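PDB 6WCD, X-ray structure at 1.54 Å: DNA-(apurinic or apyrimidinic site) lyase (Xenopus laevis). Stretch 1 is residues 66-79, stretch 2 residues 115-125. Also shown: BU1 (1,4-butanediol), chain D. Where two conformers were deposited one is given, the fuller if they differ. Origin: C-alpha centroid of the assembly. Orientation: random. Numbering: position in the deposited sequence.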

# COMPACT_ATOMS: atom_id res chain seq x y z
N SER A 66 5.56 -9.09 -8.64
CA SER A 66 4.82 -8.49 -7.51
C SER A 66 5.79 -7.72 -6.64
O SER A 66 6.72 -7.09 -7.17
CB SER A 66 4.07 -9.62 -6.82
OG SER A 66 3.25 -9.09 -5.83
N GLY A 67 5.61 -7.74 -5.34
CA GLY A 67 6.47 -7.04 -4.42
C GLY A 67 5.96 -5.70 -3.99
O GLY A 67 5.42 -4.91 -4.78
N VAL A 68 6.14 -5.39 -2.71
CA VAL A 68 5.79 -4.09 -2.15
C VAL A 68 6.93 -3.64 -1.26
O VAL A 68 7.73 -4.44 -0.74
CB VAL A 68 4.49 -4.10 -1.33
CG1 VAL A 68 3.29 -4.39 -2.24
CG2 VAL A 68 4.56 -5.05 -0.17
N ALA A 69 7.07 -2.30 -1.12
CA ALA A 69 8.14 -1.73 -0.32
C ALA A 69 7.63 -0.45 0.30
O ALA A 69 6.97 0.35 -0.34
CB ALA A 69 9.39 -1.43 -1.13
N THR A 70 8.01 -0.21 1.56
CA THR A 70 7.78 1.05 2.24
C THR A 70 9.11 1.67 2.60
O THR A 70 9.95 1.02 3.25
CB THR A 70 6.92 0.83 3.47
OG1 THR A 70 5.64 0.38 3.03
CG2 THR A 70 6.75 2.09 4.29
N PHE A 71 9.32 2.89 2.13
CA PHE A 71 10.52 3.67 2.36
C PHE A 71 10.18 4.77 3.35
O PHE A 71 9.25 5.54 3.14
CB PHE A 71 11.04 4.29 1.06
CG PHE A 71 11.66 3.33 0.13
CD1 PHE A 71 10.89 2.60 -0.76
CD2 PHE A 71 13.02 3.18 0.14
CE1 PHE A 71 11.56 1.65 -1.66
CE2 PHE A 71 13.65 2.29 -0.70
CZ PHE A 71 12.92 1.56 -1.58
N CYS A 72 10.98 4.87 4.40
CA CYS A 72 10.78 5.85 5.46
C CYS A 72 11.98 6.78 5.57
O CYS A 72 13.12 6.34 5.55
CB CYS A 72 10.59 5.13 6.80
SG CYS A 72 9.22 4.03 6.82
N LYS A 73 11.74 8.10 5.71
CA LYS A 73 12.81 8.98 6.11
C LYS A 73 13.18 8.75 7.58
O LYS A 73 12.49 8.06 8.31
CB LYS A 73 12.39 10.44 5.87
CG LYS A 73 12.23 10.78 4.40
CD LYS A 73 12.05 12.27 4.14
CE LYS A 73 12.17 12.55 2.64
NZ LYS A 73 11.72 13.94 2.30
N SER A 74 14.31 9.32 7.99
CA SER A 74 14.75 9.20 9.39
C SER A 74 13.68 9.67 10.36
O SER A 74 13.57 9.13 11.47
CB SER A 74 16.05 9.99 9.60
OG SER A 74 15.86 11.38 9.39
N SER A 75 12.86 10.65 9.94
CA SER A 75 11.78 11.20 10.76
C SER A 75 10.70 10.18 11.10
O SER A 75 9.99 10.36 12.13
CB SER A 75 11.10 12.35 9.98
OG SER A 75 10.49 11.88 8.79
N THR A 76 10.56 9.12 10.31
CA THR A 76 9.46 8.19 10.46
C THR A 76 9.89 6.77 10.67
O THR A 76 9.10 5.86 10.42
CB THR A 76 8.52 8.23 9.25
OG1 THR A 76 9.31 8.08 8.06
CG2 THR A 76 7.82 9.50 9.21
N THR A 77 11.14 6.54 11.08
CA THR A 77 11.60 5.18 11.31
C THR A 77 10.57 4.45 12.16
O THR A 77 10.25 4.92 13.26
CB THR A 77 12.95 5.21 12.01
OG1 THR A 77 13.90 5.96 11.20
CG2 THR A 77 13.51 3.83 12.22
N PRO A 78 10.07 3.31 11.72
CA PRO A 78 8.99 2.63 12.43
C PRO A 78 9.46 1.89 13.67
O PRO A 78 10.57 1.36 13.74
CB PRO A 78 8.43 1.66 11.38
CG PRO A 78 9.56 1.40 10.47
CD PRO A 78 10.33 2.67 10.40
N GLN A 79 8.55 1.83 14.64
CA GLN A 79 8.80 1.04 15.83
C GLN A 79 8.66 -0.45 15.57
O GLN A 79 9.26 -1.26 16.30
CB GLN A 79 7.85 1.48 16.96
CG GLN A 79 8.24 2.80 17.67
CD GLN A 79 8.03 4.08 16.86
OE1 GLN A 79 7.29 4.12 15.88
NE2 GLN A 79 8.68 5.16 17.30
N GLN A 115 2.45 -15.28 0.35
CA GLN A 115 3.73 -15.61 -0.25
C GLN A 115 4.02 -14.87 -1.55
O GLN A 115 5.01 -15.20 -2.22
CB GLN A 115 3.83 -17.12 -0.50
CG GLN A 115 2.91 -17.60 -1.56
CD GLN A 115 3.00 -19.10 -1.81
OE1 GLN A 115 3.74 -19.83 -1.13
NE2 GLN A 115 2.22 -19.58 -2.77
N GLU A 116 3.18 -13.95 -1.98
CA GLU A 116 3.39 -13.28 -3.26
C GLU A 116 3.89 -11.85 -3.11
O GLU A 116 3.89 -11.09 -4.08
CB GLU A 116 2.09 -13.30 -4.09
CG GLU A 116 1.67 -14.69 -4.47
CD GLU A 116 0.49 -14.77 -5.45
OE1 GLU A 116 -0.03 -13.71 -5.95
OE2 GLU A 116 0.06 -15.94 -5.72
N GLY A 117 4.37 -11.48 -1.94
CA GLY A 117 4.95 -10.15 -1.78
C GLY A 117 3.95 -9.03 -1.93
O GLY A 117 4.25 -8.02 -2.58
N ARG A 118 2.76 -9.19 -1.38
CA ARG A 118 1.69 -8.23 -1.62
C ARG A 118 1.34 -7.32 -0.46
O ARG A 118 0.44 -6.49 -0.59
CB ARG A 118 0.42 -9.00 -2.02
CG ARG A 118 0.58 -9.71 -3.36
CD ARG A 118 -0.72 -10.40 -3.80
NE ARG A 118 -0.50 -11.01 -5.10
CZ ARG A 118 -0.43 -10.36 -6.24
NH1 ARG A 118 -0.11 -10.99 -7.35
NH2 ARG A 118 -0.73 -9.08 -6.29
N ALA A 119 1.97 -7.46 0.68
CA ALA A 119 1.66 -6.58 1.81
C ALA A 119 2.87 -6.39 2.71
O ALA A 119 3.61 -7.34 3.01
CB ALA A 119 0.53 -7.14 2.64
N VAL A 120 3.07 -5.17 3.17
CA VAL A 120 4.06 -4.88 4.20
C VAL A 120 3.42 -3.85 5.13
O VAL A 120 2.69 -2.95 4.69
CB VAL A 120 5.41 -4.43 3.60
CG1 VAL A 120 5.32 -3.15 2.90
CG2 VAL A 120 6.51 -4.41 4.68
N LEU A 121 3.63 -4.06 6.40
CA LEU A 121 3.07 -3.22 7.47
C LEU A 121 4.19 -2.54 8.23
O LEU A 121 5.17 -3.19 8.62
CB LEU A 121 2.24 -4.02 8.47
CG LEU A 121 0.89 -4.50 7.92
CD1 LEU A 121 1.01 -5.55 6.88
CD2 LEU A 121 0.02 -4.96 9.09
N THR A 122 4.03 -1.23 8.45
CA THR A 122 4.98 -0.48 9.29
C THR A 122 4.16 0.27 10.34
O THR A 122 3.05 0.72 10.06
CB THR A 122 5.86 0.47 8.46
OG1 THR A 122 5.10 1.35 7.66
CG2 THR A 122 6.85 -0.26 7.53
N GLN A 123 4.70 0.35 11.55
CA GLN A 123 3.98 0.99 12.64
C GLN A 123 4.82 2.13 13.17
O GLN A 123 5.99 1.95 13.48
CB GLN A 123 3.67 -0.05 13.72
CG GLN A 123 2.76 0.40 14.79
CD GLN A 123 2.31 -0.79 15.61
OE1 GLN A 123 3.01 -1.21 16.53
NE2 GLN A 123 1.17 -1.37 15.26
N HIS A 124 4.19 3.30 13.29
CA HIS A 124 4.84 4.58 13.53
C HIS A 124 4.17 5.23 14.73
O HIS A 124 2.94 5.34 14.78
CB HIS A 124 4.68 5.49 12.30
CG HIS A 124 5.11 4.84 11.01
ND1 HIS A 124 6.37 5.00 10.48
CD2 HIS A 124 4.46 3.98 10.19
CE1 HIS A 124 6.47 4.26 9.39
NE2 HIS A 124 5.34 3.65 9.18
N ARG A 125 4.94 5.79 15.64
CA ARG A 125 4.31 6.61 16.66
C ARG A 125 4.12 8.02 16.11
O ARG A 125 4.97 8.54 15.37
CB ARG A 125 5.17 6.65 17.91
CG ARG A 125 5.24 5.30 18.62
CD ARG A 125 3.88 4.88 19.26
NE ARG A 125 3.79 5.29 20.67
CZ ARG A 125 2.71 5.17 21.45
NH1 ARG A 125 2.76 5.57 22.71
NH2 ARG A 125 1.58 4.66 20.99
C1 BU1 D . 9.73 15.81 10.21
C2 BU1 D . 8.90 14.92 9.28
C3 BU1 D . 7.60 15.59 8.84
C4 BU1 D . 6.50 15.28 9.84
O5 BU1 D . 9.46 15.52 11.56
O6 BU1 D . 5.38 16.14 9.76
O HOH W 1 4.09 -0.04 5.26
O HOH W 2 7.83 6.47 13.27

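Two strands can run side by side without belonging to one ladder of hydrogen bonds, and this contact is a worked example. Strands 68-72 and 119-125 point the same way, 22° apart, yet their axes come no nearer than 6.5 Å. Backbones meet at the two ends. At one, the CA atoms of G67 and G117 lie 4.4 Å apart, and G67 CA sits 3.0 Å from G117 O. Both glycines suit the site: the backbone angles of G67 would jam a CB against the preceding carbonyl, while G117 has positive phi and a CB there would lie tight against G67 CA. V68 N is 3.2 Å from G117 O, but the angle is too poor for a hydrogen bond. At the other end, Q79 N donates to Q123 O at 2.8 Å.

S66 OG donates to E116 O (2.7 Å) and lies over one face of the R118 guanidinium, whose NE forms a salt bridge with E116 OE1 at 2.9 Å. Between the ends, side chains and one water bridge the gap. V68, T70, V120 and T122 all direct CA-to-CB toward the other stretch. V68 CG2 packs on V120 CG1 at 3.7 Å; further along, water 1 joins T70 OG1 (2.7 Å) to T122 OG1 (3.0 Å) and donates to V120 O (3.3 Å), so a water spans the gap between two hydroxyls too far apart to pair directly.

H124 shows how one ring can use both face and edge. P78 CB stands over its face, 4.2 Å from the ring centroid, in a CH-pi contact. At the edge, ND1 of H124 donates to T76 O (2.9 Å), and C72 SG lies 3.8 Å from H124 CE1. T122 OG1 and H124 NE2 share a 2.8 Å hydrogen bond. Q79 OE1 accepts from R125 N at 2.9 Å, adding a side-chain link beside its backbone one.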